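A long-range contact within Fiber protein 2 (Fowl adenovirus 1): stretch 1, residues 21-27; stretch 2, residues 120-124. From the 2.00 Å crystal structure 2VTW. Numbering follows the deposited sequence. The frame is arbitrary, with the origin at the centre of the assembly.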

# COMPACT_ATOMS: atom_id res chain seq x y z
N PHE A 21 16.53 7.36 -16.93
CA PHE A 21 15.09 7.46 -16.92
C PHE A 21 14.65 8.13 -18.20
O PHE A 21 15.44 8.80 -18.86
CB PHE A 21 14.63 8.24 -15.66
CG PHE A 21 15.26 7.73 -14.36
CD1 PHE A 21 15.56 6.39 -14.19
CD2 PHE A 21 15.50 8.60 -13.30
CE1 PHE A 21 16.15 5.92 -13.02
CE2 PHE A 21 16.06 8.13 -12.11
CZ PHE A 21 16.38 6.79 -11.97
N VAL A 22 13.39 7.97 -18.57
CA VAL A 22 12.93 8.54 -19.82
C VAL A 22 11.59 9.26 -19.65
O VAL A 22 10.69 8.74 -18.98
CB VAL A 22 12.79 7.44 -20.90
CG1 VAL A 22 12.46 8.07 -22.24
CG2 VAL A 22 14.04 6.60 -20.96
N SER A 23 11.49 10.44 -20.26
CA SER A 23 10.29 11.27 -20.22
C SER A 23 9.27 10.77 -21.23
O SER A 23 9.62 10.09 -22.20
CB SER A 23 10.64 12.73 -20.54
OG SER A 23 10.43 13.03 -21.93
N SER A 24 8.01 11.16 -21.05
CA SER A 24 6.94 10.73 -21.96
C SER A 24 7.10 11.23 -23.40
O SER A 24 6.36 10.80 -24.30
CB SER A 24 5.56 11.14 -21.42
OG SER A 24 5.48 12.53 -21.18
N SER A 25 8.05 12.14 -23.61
CA SER A 25 8.38 12.65 -24.96
C SER A 25 9.61 11.97 -25.58
O SER A 25 10.12 12.41 -26.61
CB SER A 25 8.55 14.17 -24.94
OG SER A 25 7.27 14.78 -24.94
N ASN A 26 10.05 10.89 -24.93
CA ASN A 26 11.15 10.03 -25.38
C ASN A 26 12.54 10.61 -25.21
O ASN A 26 13.51 10.14 -25.82
CB ASN A 26 10.89 9.51 -26.80
CG ASN A 26 9.87 8.39 -26.81
OD1 ASN A 26 10.12 7.31 -26.27
ND2 ASN A 26 8.71 8.64 -27.41
N ASN A 27 12.67 11.59 -24.32
CA ASN A 27 13.98 12.15 -24.00
C ASN A 27 14.49 11.48 -22.75
O ASN A 27 13.81 11.52 -21.72
CB ASN A 27 13.88 13.67 -23.82
CG ASN A 27 13.31 14.35 -25.05
OD1 ASN A 27 13.87 14.26 -26.15
ND2 ASN A 27 12.16 15.01 -24.89
N ASN A 120 13.61 0.68 -30.38
CA ASN A 120 14.22 1.93 -29.88
C ASN A 120 13.25 3.14 -29.74
O ASN A 120 13.52 4.26 -30.24
CB ASN A 120 15.47 2.28 -30.71
CG ASN A 120 16.66 1.31 -30.44
OD1 ASN A 120 16.85 0.31 -31.15
ND2 ASN A 120 17.45 1.62 -29.40
N ILE A 121 12.10 2.89 -29.10
CA ILE A 121 11.27 3.91 -28.48
C ILE A 121 11.60 3.71 -27.00
O ILE A 121 11.24 2.69 -26.42
CB ILE A 121 9.76 3.67 -28.76
CG1 ILE A 121 9.52 3.49 -30.27
CG2 ILE A 121 8.88 4.81 -28.22
CD1 ILE A 121 8.11 2.96 -30.62
N PRO A 122 12.37 4.62 -26.39
CA PRO A 122 12.86 4.32 -25.05
C PRO A 122 11.86 4.58 -23.90
O PRO A 122 12.12 4.15 -22.78
CB PRO A 122 14.08 5.24 -24.90
CG PRO A 122 13.74 6.41 -25.73
CD PRO A 122 12.86 5.93 -26.86
N TYR A 123 10.75 5.27 -24.18
CA TYR A 123 9.70 5.48 -23.17
C TYR A 123 8.57 4.44 -23.22
O TYR A 123 7.90 4.26 -24.25
CB TYR A 123 9.10 6.89 -23.28
CG TYR A 123 7.92 7.13 -22.36
CD1 TYR A 123 8.11 7.34 -20.99
CD2 TYR A 123 6.62 7.18 -22.86
CE1 TYR A 123 7.02 7.60 -20.14
CE2 TYR A 123 5.52 7.43 -22.01
CZ TYR A 123 5.74 7.63 -20.65
OH TYR A 123 4.66 7.87 -19.85
N TYR A 124 8.35 3.79 -22.08
CA TYR A 124 7.19 2.95 -21.88
C TYR A 124 6.31 3.55 -20.76
O TYR A 124 6.80 3.82 -19.66
CB TYR A 124 7.65 1.55 -21.50
CG TYR A 124 6.50 0.57 -21.29
CD1 TYR A 124 5.90 -0.05 -22.38
CD2 TYR A 124 6.03 0.28 -20.02
CE1 TYR A 124 4.86 -0.93 -22.21
CE2 TYR A 124 4.98 -0.62 -19.84
CZ TYR A 124 4.40 -1.20 -20.94
OH TYR A 124 3.37 -2.09 -20.81

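The first stretch leaves a β-strand at Ser23 and folds into a type I β turn from Ser23 to Asn26, against which the second stretch, without regular secondary structure, packs from 95 or more residues away in the chain. Asn26 N donates to Ser23 O at 2.9 Å, the bond that closes the turn, and Ser23 N donates to Asn27 O just beyond it, also at 2.9 Å. Ser23 directs its CA-to-CB bond away from the second stretch, and its hydroxyl is used within the turn, where Ser23 OG accepts a hydrogen bond from Ser25 N at 3.0 Å.

A single hydrogen bond joins the two stretches. Asn26 has a left-handed backbone (phi 75°, psi 21°), and its CA-to-CB bond points sideways; with chi1 at -77° (m) and chi2 at -66°, the amide end nevertheless comes close to the second stretch. There Asn26 OD1 accepts from Tyr123 N at 3.0 Å, with an N-H...acceptor angle of 148°. Asn26 OD1 also lies 3.1 Å from Pro122 CD, so the carbonyl is fitted closely against the proline ring as well as the backbone amide. Asn26 and Tyr123 also have the closest CA atoms across the contact, 5.3 Å apart.

Tyr123 supplies the largest buried surface. Its CA-to-CB bond points toward the first stretch, and the t rotamer (chi1 174°), with chi2 at 75°, turns one face of the ring to Ser24. Ser24 CA sits 3.4 Å from the Tyr123 ring centroid and only 4° off the ring normal, a CH-pi contact in which a polarised backbone C-H meets the electron-rich face. Val22 O instead approaches the ring edge, 3.6 Å from Tyr123 CD1. The CA-to-CB bond of Val22 points toward the second stretch, and in the t rotamer both methyls reach it: Val22 CG1 makes apolar contacts with Tyr123 CB at 3.7 Å and Pro122 CG at 4.1 Å, and Val22 CG2 lies 3.6 Å from Pro122 O.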